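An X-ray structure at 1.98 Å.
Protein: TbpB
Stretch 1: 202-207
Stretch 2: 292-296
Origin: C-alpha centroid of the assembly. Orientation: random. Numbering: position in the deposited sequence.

Stretch 1 202-207: IRGNRF
Stretch 2 (292-296) NNFGD

Residues 202-207 form a tight hairpin. Ile 202 and Arg 203 end one strand, and Arg 206 and Phe 207 begin the next. A type II' turn from Arg 203 to Arg 206 joins them. Two backbone hydrogen bonds close it, Arg 203 N to Arg 206 O and Arg 206 N to Arg 203 O, both 2.9 Å. Gly 204 has phi/psi 56/-132, a positive phi that favours glycine, and Asn 205 has -103/21.

Residues 292-296 have no regular secondary structure. Asn 293 is extended at -148/142, Phe 294 lies at -106/6 and Gly 295 at 116/5. The Asn 293 side chain (chi1 t, chi2 -90°) braces this segment: Asn 293 OD1 accepts from Gly 295 N at 2.8 Å, and Asn 293 ND2 donates to Asp 296 O at 3.0 Å.

The turn meets this segment glycine to glycine. Gly 204 CA lies 4.2 Å from Gly 295 CA, and Asn 205 CA lies 5.6 Å from Phe 294 CA, so the two chains run in opposite senses here. A CB on Gly 204 would clash with Phe 294 O, and one on Gly 295 with Gly 204 CA. Asn 205 N donates a weak hydrogen bond to Phe 294 O, 3.3 Å long at 164°. A water donates to both Arg 203 O and Phe 294 O, each at 2.7 Å, bridging two carbonyls that cannot bond each other.

Asn 205 (chi1 p, chi2 36°) makes the stronger direct bond. Its CA-to-CB bond points sideways, but its amide end comes nearer. Asn 205 ND2 donates to Asn 293 O at 2.9 Å. Asn 205 OD1 sits at the edge of the Phe 294 ring, 3.6 Å from Phe 294 CD1, where slightly positive C-H groups suit a carbonyl oxygen.

Phe 294 (chi1 m, chi2 -70°) has the largest covered area. The Arg 206 CA-to-CB bond points toward the second stretch; chi1 to chi3 are all m and chi4 is -165°. Arg 206 NH1 makes a close, oblique contact with Phe 294 CE1 at 3.6 Å. The guanidinium is also hydrogen-bonded elsewhere in the structure.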

ATOM      1  N   ILE A 202      -9.983  -9.877   0.613  1.00 10.75           N
ATOM      2  CA  ILE A 202      -9.139  -8.852   0.041  1.00  9.45           C
ATOM      3  C   ILE A 202      -9.811  -7.472   0.198  1.00 10.04           C
ATOM      4  O   ILE A 202     -10.983  -7.313  -0.151  1.00  9.89           O
ATOM      5  CB  ILE A 202      -8.934  -9.110  -1.472  1.00 10.23           C
ATOM      6  CG1 ILE A 202      -8.296 -10.481  -1.712  1.00 11.13           C
ATOM      7  CG2 ILE A 202      -8.051  -7.984  -2.080  1.00  8.66           C
ATOM      8  CD1 ILE A 202      -8.151 -10.829  -3.228  1.00 14.16           C
ATOM      9  N   ARG A 203      -9.065  -6.493   0.700  1.00  9.12           N
ATOM     10  CA  ARG A 203      -9.483  -5.093   0.730  1.00  9.90           C
ATOM     11  C   ARG A 203      -8.277  -4.261   0.270  1.00  9.98           C
ATOM     12  O   ARG A 203      -7.190  -4.407   0.829  1.00  9.97           O
ATOM     13  CB  ARG A 203      -9.817  -4.690   2.180  1.00 10.17           C
ATOM     14  N   GLY A 204      -8.490  -3.347  -0.670  1.00  9.46           N
ATOM     15  CA  GLY A 204      -7.357  -2.625  -1.282  1.00  9.05           C
ATOM     16  C   GLY A 204      -6.406  -3.656  -1.838  1.00  9.19           C
ATOM     17  O   GLY A 204      -6.843  -4.586  -2.507  1.00  8.49           O
ATOM     18  N   ASN A 205      -5.109  -3.526  -1.546  1.00  8.86           N
ATOM     19  CA  ASN A 205      -4.158  -4.553  -1.996  1.00  9.53           C
ATOM     20  C   ASN A 205      -3.753  -5.470  -0.844  1.00  9.71           C
ATOM     21  O   ASN A 205      -2.717  -6.130  -0.908  1.00  9.50           O
ATOM     22  CB  ASN A 205      -2.934  -3.963  -2.734  1.00  9.71           C
ATOM     23  CG  ASN A 205      -2.223  -2.897  -1.926  1.00 10.36           C
ATOM     24  OD1 ASN A 205      -2.143  -3.004  -0.709  1.00 11.18           O
ATOM     25  ND2 ASN A 205      -1.746  -1.838  -2.592  1.00  8.37           N
ATOM     26  N   ARG A 206      -4.580  -5.520   0.208  1.00  9.04           N
ATOM     27  CA  ARG A 206      -4.258  -6.350   1.376  1.00  8.73           C
ATOM     28  C   ARG A 206      -5.290  -7.459   1.558  1.00  8.91           C
ATOM     29  O   ARG A 206      -6.375  -7.433   0.954  1.00  8.54           O
ATOM     30  CB  ARG A 206      -4.164  -5.493   2.667  1.00  8.34           C
ATOM     31  CG  ARG A 206      -3.252  -4.267   2.568  1.00  8.91           C
ATOM     32  CD  ARG A 206      -1.819  -4.651   2.282  1.00  6.09           C
ATOM     33  NE  ARG A 206      -1.163  -5.208   3.454  1.00  6.16           N
ATOM     34  CZ  ARG A 206       0.156  -5.365   3.559  1.00  7.57           C
ATOM     35  NH1 ARG A 206       0.949  -5.008   2.557  1.00  4.55           N
ATOM     36  NH2 ARG A 206       0.697  -5.886   4.667  1.00  6.41           N
ATOM     37  N   PHE A 207      -4.927  -8.482   2.327  1.00  9.06           N
ATOM     38  CA  PHE A 207      -5.907  -9.480   2.713  1.00  9.20           C
ATOM     39  C   PHE A 207      -5.858  -9.655   4.226  1.00  9.68           C
ATOM     40  O   PHE A 207      -4.775  -9.539   4.843  1.00  9.20           O
ATOM     41  CB  PHE A 207      -5.723 -10.807   1.947  1.00  8.42           C
ATOM     42  CG  PHE A 207      -4.293 -11.245   1.850  1.00  9.02           C
ATOM     43  CD1 PHE A 207      -3.725 -12.023   2.839  1.00 11.16           C
ATOM     44  CD2 PHE A 207      -3.473 -10.791   0.804  1.00 10.63           C
ATOM     45  CE1 PHE A 207      -2.354 -12.394   2.778  1.00  9.11           C
ATOM     46  CE2 PHE A 207      -2.150 -11.165   0.727  1.00 10.00           C
ATOM     47  CZ  PHE A 207      -1.585 -11.984   1.735  1.00  8.82           C
ATOM     48  N   ASN A 292       3.893   4.508  -2.306  1.00 10.92           N
ATOM     49  CA  ASN A 292       3.343   3.307  -1.676  1.00 11.57           C
ATOM     50  C   ASN A 292       1.964   3.570  -1.057  1.00 11.10           C
ATOM     51  O   ASN A 292       1.784   4.498  -0.244  1.00 10.78           O
ATOM     52  CB  ASN A 292       4.309   2.781  -0.614  1.00 10.77           C
ATOM     53  CG  ASN A 292       5.585   2.276  -1.220  1.00 13.66           C
ATOM     54  OD1 ASN A 292       5.591   1.739  -2.345  1.00 12.85           O
ATOM     55  ND2 ASN A 292       6.674   2.386  -0.473  1.00 11.30           N
ATOM     56  N   ASN A 293       0.984   2.756  -1.417  1.00 10.58           N
ATOM     57  CA  ASN A 293      -0.351   2.952  -0.840  1.00 11.22           C
ATOM     58  C   ASN A 293      -1.062   1.607  -0.718  1.00 11.88           C
ATOM     59  O   ASN A 293      -0.901   0.745  -1.606  1.00 11.31           O
ATOM     60  CB  ASN A 293      -1.175   3.892  -1.729  1.00 11.08           C
ATOM     61  CG  ASN A 293      -2.476   4.303  -1.065  1.00 12.59           C
ATOM     62  OD1 ASN A 293      -3.473   3.614  -1.246  1.00 10.48           O
ATOM     63  ND2 ASN A 293      -2.446   5.342  -0.223  1.00 11.23           N
ATOM     64  N   PHE A 294      -1.823   1.405   0.368  1.00 10.80           N
ATOM     65  CA  PHE A 294      -2.453   0.108   0.565  1.00 10.54           C
ATOM     66  C   PHE A 294      -3.953   0.105   0.293  1.00 10.92           C
ATOM     67  O   PHE A 294      -4.614  -0.907   0.457  1.00 11.98           O
ATOM     68  CB  PHE A 294      -2.123  -0.429   1.959  1.00 10.81           C
ATOM     69  CG  PHE A 294      -0.659  -0.482   2.250  1.00 10.33           C
ATOM     70  CD1 PHE A 294       0.149  -1.398   1.591  1.00  9.01           C
ATOM     71  CD2 PHE A 294      -0.101   0.368   3.213  1.00 11.59           C
ATOM     72  CE1 PHE A 294       1.524  -1.479   1.882  1.00  8.50           C
ATOM     73  CE2 PHE A 294       1.259   0.314   3.519  1.00 13.00           C
ATOM     74  CZ  PHE A 294       2.086  -0.609   2.834  1.00  9.26           C
ATOM     75  N   GLY A 295      -4.482   1.212  -0.200  1.00 11.20           N
ATOM     76  CA  GLY A 295      -5.924   1.291  -0.467  1.00 11.47           C
ATOM     77  C   GLY A 295      -6.667   2.328   0.375  1.00 11.30           C
ATOM     78  O   GLY A 295      -7.871   2.435   0.296  1.00 11.67           O
ATOM     79  N   ASP A 296      -5.941   3.099   1.169  1.00 12.46           N
ATOM     80  CA  ASP A 296      -6.542   4.222   1.902  1.00 12.35           C
ATOM     81  C   ASP A 296      -5.923   5.515   1.336  1.00 12.34           C
ATOM     82  O   ASP A 296      -4.746   5.820   1.582  1.00 11.84           O
ATOM     83  CB  ASP A 296      -6.299   4.082   3.406  1.00 13.38           C
ATOM     84  CG  ASP A 296      -7.146   5.067   4.224  1.00 16.07           C
ATOM     85  OD1 ASP A 296      -7.555   6.098   3.666  1.00 12.42           O
ATOM     86  OD2 ASP A 296      -7.402   4.814   5.412  1.00 20.04           O
TER
HETATM   87  O   HOH W   1      -6.165  -2.302   2.129  1.00 18.21           O